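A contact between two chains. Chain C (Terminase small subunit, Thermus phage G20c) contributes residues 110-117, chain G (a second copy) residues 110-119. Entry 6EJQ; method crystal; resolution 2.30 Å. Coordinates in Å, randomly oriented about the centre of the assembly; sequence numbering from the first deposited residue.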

ATOM      1  N   VAL C 110     -23.685   6.530   7.678  1.00 55.90           N
ATOM      2  CA  VAL C 110     -22.450   5.913   8.167  1.00 53.35           C
ATOM      3  C   VAL C 110     -22.377   4.494   7.628  1.00 51.99           C
ATOM      4  O   VAL C 110     -23.328   3.727   7.790  1.00 52.86           O
ATOM      5  N   ARG C 111     -21.252   4.148   7.001  1.00 50.47           N
ATOM      6  CA  ARG C 111     -21.004   2.779   6.552  1.00 51.90           C
ATOM      7  C   ARG C 111     -20.396   1.967   7.711  1.00 48.52           C
ATOM      8  O   ARG C 111     -19.714   2.540   8.568  1.00 44.79           O
ATOM      9  N   PRO C 112     -20.649   0.639   7.752  1.00 43.83           N
ATOM     10  CA  PRO C 112     -20.021  -0.249   8.735  1.00 42.40           C
ATOM     11  C   PRO C 112     -18.500  -0.233   8.733  1.00 40.68           C
ATOM     12  O   PRO C 112     -17.886  -0.254   9.806  1.00 40.20           O
ATOM     13  N   ALA C 113     -17.903  -0.209   7.542  1.00 39.96           N
ATOM     14  CA  ALA C 113     -16.440  -0.121   7.396  1.00 40.59           C
ATOM     15  C   ALA C 113     -15.852   1.127   8.069  1.00 40.57           C
ATOM     16  O   ALA C 113     -14.732   1.076   8.573  1.00 40.51           O
ATOM     17  N   ASP C 114     -16.607   2.229   8.074  1.00 41.11           N
ATOM     18  CA  ASP C 114     -16.165   3.476   8.708  1.00 43.23           C
ATOM     19  C   ASP C 114     -16.132   3.315  10.217  1.00 41.39           C
ATOM     20  O   ASP C 114     -15.183   3.740  10.862  1.00 42.42           O
ATOM     21  N   ILE C 115     -17.175   2.698  10.767  1.00 40.84           N
ATOM     22  CA  ILE C 115     -17.243   2.396  12.200  1.00 38.54           C
ATOM     23  C   ILE C 115     -16.080   1.502  12.639  1.00 38.56           C
ATOM     24  O   ILE C 115     -15.413   1.793  13.638  1.00 38.15           O
ATOM     25  N   ALA C 116     -15.825   0.435  11.887  1.00 38.61           N
ATOM     26  CA  ALA C 116     -14.706  -0.468  12.200  1.00 37.89           C
ATOM     27  C   ALA C 116     -13.353   0.238  12.101  1.00 36.72           C
ATOM     28  O   ALA C 116     -12.487   0.065  12.964  1.00 36.12           O
ATOM     29  N   ALA C 117     -13.187   1.047  11.060  1.00 36.54           N
ATOM     30  CA  ALA C 117     -11.959   1.822  10.876  1.00 39.30           C
ATOM     31  C   ALA C 117     -11.722   2.798  12.037  1.00 39.30           C
ATOM     32  O   ALA C 117     -10.591   2.928  12.514  1.00 40.02           O
TER
ATOM     33  N   VAL G 110     -25.359  -4.136   0.684  1.00 53.27           N
ATOM     34  CA  VAL G 110     -24.117  -4.627   1.286  1.00 50.96           C
ATOM     35  C   VAL G 110     -23.338  -5.432   0.253  1.00 47.83           C
ATOM     36  O   VAL G 110     -23.905  -6.279  -0.427  1.00 46.04           O
ATOM     37  N   ARG G 111     -22.040  -5.188   0.161  1.00 48.94           N
ATOM     38  CA  ARG G 111     -21.173  -5.972  -0.724  1.00 51.85           C
ATOM     39  C   ARG G 111     -20.548  -7.161   0.029  1.00 46.72           C
ATOM     40  O   ARG G 111     -20.218  -7.033   1.203  1.00 43.77           O
ATOM     41  N   PRO G 112     -20.389  -8.321  -0.641  1.00 41.34           N
ATOM     42  CA  PRO G 112     -19.672  -9.446  -0.044  1.00 40.62           C
ATOM     43  C   PRO G 112     -18.339  -9.059   0.607  1.00 41.15           C
ATOM     44  O   PRO G 112     -18.079  -9.443   1.752  1.00 40.91           O
ATOM     45  N   ALA G 113     -17.522  -8.289  -0.114  1.00 39.32           N
ATOM     46  CA  ALA G 113     -16.263  -7.767   0.411  1.00 39.58           C
ATOM     47  C   ALA G 113     -16.422  -7.028   1.735  1.00 39.27           C
ATOM     48  O   ALA G 113     -15.572  -7.161   2.595  1.00 41.14           O
ATOM     49  N   ASP G 114     -17.495  -6.247   1.885  1.00 40.55           N
ATOM     50  CA  ASP G 114     -17.774  -5.506   3.131  1.00 40.65           C
ATOM     51  C   ASP G 114     -17.944  -6.471   4.313  1.00 41.25           C
ATOM     52  O   ASP G 114     -17.423  -6.230   5.408  1.00 41.16           O
ATOM     53  N   ILE G 115     -18.691  -7.548   4.073  1.00 37.33           N
ATOM     54  CA  ILE G 115     -18.941  -8.566   5.076  1.00 37.83           C
ATOM     55  C   ILE G 115     -17.630  -9.243   5.478  1.00 37.67           C
ATOM     56  O   ILE G 115     -17.357  -9.407   6.667  1.00 39.84           O
ATOM     57  N   ALA G 116     -16.809  -9.601   4.496  1.00 37.37           N
ATOM     58  CA  ALA G 116     -15.525 -10.246   4.777  1.00 36.96           C
ATOM     59  C   ALA G 116     -14.570  -9.330   5.538  1.00 36.44           C
ATOM     60  O   ALA G 116     -13.887  -9.763   6.472  1.00 36.18           O
ATOM     61  N   ALA G 117     -14.525  -8.066   5.135  1.00 35.34           N
ATOM     62  CA  ALA G 117     -13.708  -7.063   5.817  1.00 36.49           C
ATOM     63  C   ALA G 117     -14.123  -6.896   7.275  1.00 36.01           C
ATOM     64  O   ALA G 117     -13.274  -6.796   8.145  1.00 38.67           O
ATOM     65  N   MET G 118     -15.427  -6.868   7.536  1.00 35.76           N
ATOM     66  CA  MET G 118     -15.921  -6.750   8.908  1.00 35.31           C
ATOM     67  C   MET G 118     -15.573  -7.991   9.729  1.00 35.56           C
ATOM     68  O   MET G 118     -15.174  -7.865  10.886  1.00 35.97           O
ATOM     69  N   ALA G 119     -15.706  -9.178   9.134  1.00 35.73           N
ATOM     70  CA  ALA G 119     -15.289 -10.416   9.806  1.00 37.46           C
ATOM     71  C   ALA G 119     -13.824 -10.348  10.161  1.00 37.35           C
ATOM     72  O   ALA G 119     -13.445 -10.640  11.298  1.00 36.79           O
TER

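Two copies of one protein meet here out of register: Met118(G) buries the most surface of the 194 Å² total, packing on Pro112(C) and Ala116(C) in the first turns of the helix in chain C, and Arg111 is the one position whose two copies approach each other. The match is offset by five residues, with the CA of Ala113(C) 6.8 Å from the CA of Met118(G). The helices run nearly parallel, at 20°, but their axes come no closer than 10.2 Å. No hydrogen bond or salt bridge crosses between the stretches; the largest single contribution is the Met118(G) side chain.

The CA-to-CB bond of Met118(G) points sideways, and its end comes nearer through the rotamer: chi1 is t, then chi2 and chi3 are both p, which places the terminal methyl against chain C. There CE lies 3.5 Å from CB of Pro112(C) and 3.3 Å from the backbone O of Pro112(C). That oxygen also accepts the helical bond from N of Ala116(C), at 3.0 Å, so the methyl packs beside a carbonyl already engaged in its own helix. One turn further on, CB of Ala116(C) sits 4.0 Å from SD of Met118(G). The CA-to-CB bonds of Pro112(C) and Ala116(C) both point toward the other chain, and their spacing of four places them along one side of the helix. CB of each faces the thioether of Met118(G), while Ala113(C), pointing sideways, adds a little covered surface.

The polar end of the contact is built around charge. Each Arg111 occupies the N-cap position, and its backbone N donates to OD2 of its own Asp114. The bond from N of Arg111(G) to OD2 of Asp114(G) measures 3.1 Å; its counterpart from N of Arg111(C) to OD2 of Asp114(C), at 3.3 Å, is weak. Both aspartates adopt m at chi1, yet the CA-to-CB bond of Asp114(G) points toward chain C, that of Asp114(C) away, and Asp114(C) makes no contact across.

OD1 of Asp114(G) lies 3.3 Å from NH2 of Arg111(G), a salt bridge within chain G in which the oxygen is well out of the guanidinium plane, so charge alone links them. The same OD1 lies 4.1 Å from NH1 of Arg111(C), near the plane at the guanidinium edge but beyond salt-bridge range. Both arginines start m, t, m and bring their ends nearer the partner chain, leaving NH1 of Arg111(C) 4.5 Å from NH2 of Arg111(G). The carboxylate near both offsets some of that like-charge proximity. The rule is one of offset: repeated residues, unequal roles.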

ATOM      1  CB  VAL C 110     -22.408   5.865   9.707  1.00 53.19           C
ATOM      2  CG1 VAL C 110     -21.114   5.236  10.194  1.00 53.86           C
ATOM      3  CG2 VAL C 110     -22.533   7.264  10.280  1.00 57.40           C
ATOM      4  CB  ARG C 111     -20.073   2.757   5.335  1.00 58.54           C
ATOM      5  CG  ARG C 111     -20.538   3.656   4.194  1.00 66.83           C
ATOM      6  CD  ARG C 111     -20.018   3.224   2.823  1.00 74.70           C
ATOM      7  NE  ARG C 111     -18.549   3.192   2.724  1.00 80.31           N
ATOM      8  CZ  ARG C 111     -17.781   2.095   2.663  1.00 85.93           C
ATOM      9  NH1 ARG C 111     -18.294   0.856   2.691  1.00 84.51           N
ATOM     10  NH2 ARG C 111     -16.458   2.239   2.575  1.00 87.21           N
ATOM     11  CB  PRO C 112     -20.519  -1.634   8.310  1.00 43.06           C
ATOM     12  CG  PRO C 112     -21.862  -1.362   7.758  1.00 44.01           C
ATOM     13  CD  PRO C 112     -21.686  -0.078   6.990  1.00 44.82           C
ATOM     14  CB  ALA C 113     -16.040  -0.155   5.923  1.00 39.98           C
ATOM     15  CB  ASP C 114     -17.085   4.660   8.367  1.00 46.17           C
ATOM     16  CG  ASP C 114     -17.211   4.926   6.866  1.00 45.87           C
ATOM     17  OD1 ASP C 114     -16.297   4.565   6.091  1.00 43.23           O
ATOM     18  OD2 ASP C 114     -18.252   5.511   6.482  1.00 48.77           O
ATOM     19  CB  ILE C 115     -18.603   1.775  12.580  1.00 38.94           C
ATOM     20  CG1 ILE C 115     -19.705   2.839  12.450  1.00 39.92           C
ATOM     21  CG2 ILE C 115     -18.596   1.231  14.005  1.00 38.72           C
ATOM     22  CD1 ILE C 115     -21.109   2.286  12.369  1.00 40.19           C
ATOM     23  CB  ALA C 116     -14.737  -1.696  11.299  1.00 39.32           C
ATOM     24  CB  ALA C 117     -11.989   2.572   9.545  1.00 40.42           C
TER
ATOM     25  CB  VAL G 110     -24.376  -5.558   2.493  1.00 51.74           C
ATOM     26  CG1 VAL G 110     -23.125  -5.671   3.351  1.00 52.90           C
ATOM     27  CG2 VAL G 110     -25.529  -5.064   3.347  1.00 52.83           C
ATOM     28  CB  ARG G 111     -20.086  -5.082  -1.330  1.00 56.84           C
ATOM     29  CG  ARG G 111     -20.642  -3.963  -2.201  1.00 62.37           C
ATOM     30  CD  ARG G 111     -19.551  -3.211  -2.956  1.00 71.68           C
ATOM     31  NE  ARG G 111     -18.824  -2.246  -2.109  1.00 79.57           N
ATOM     32  CZ  ARG G 111     -17.510  -2.254  -1.826  1.00 85.00           C
ATOM     33  NH1 ARG G 111     -16.675  -3.184  -2.307  1.00 86.91           N
ATOM     34  NH2 ARG G 111     -17.013  -1.296  -1.042  1.00 85.24           N
ATOM     35  CB  PRO G 112     -19.440 -10.374  -1.240  1.00 40.65           C
ATOM     36  CG  PRO G 112     -20.629 -10.147  -2.095  1.00 41.00           C
ATOM     37  CD  PRO G 112     -20.955  -8.683  -1.952  1.00 41.14           C
ATOM     38  CB  ALA G 113     -15.593  -6.850  -0.613  1.00 40.09           C
ATOM     39  CB  ASP G 114     -19.065  -4.667   3.029  1.00 41.59           C
ATOM     40  CG  ASP G 114     -19.011  -3.576   1.962  1.00 43.82           C
ATOM     41  OD1 ASP G 114     -17.906  -3.098   1.623  1.00 42.89           O
ATOM     42  OD2 ASP G 114     -20.105  -3.185   1.479  1.00 46.14           O
ATOM     43  CB  ILE G 115     -20.015  -9.579   4.592  1.00 36.77           C
ATOM     44  CG1 ILE G 115     -21.377  -8.880   4.526  1.00 37.14           C
ATOM     45  CG2 ILE G 115     -20.108 -10.760   5.536  1.00 37.14           C
ATOM     46  CD1 ILE G 115     -22.467  -9.651   3.814  1.00 38.73           C
ATOM     47  CB  ALA G 116     -14.879 -10.721   3.492  1.00 37.26           C
ATOM     48  CB  ALA G 117     -13.789  -5.714   5.094  1.00 35.72           C
ATOM     49  CB  MET G 118     -17.425  -6.482   8.928  1.00 35.06           C
ATOM     50  CG  MET G 118     -17.995  -6.262  10.311  1.00 35.12           C
ATOM     51  SD  MET G 118     -17.304  -4.800  11.076  1.00 37.42           S
ATOM     52  CE  MET G 118     -18.234  -3.539  10.223  1.00 36.70           C
ATOM     53  CB  ALA G 119     -15.559 -11.643   8.942  1.00 37.57           C
TER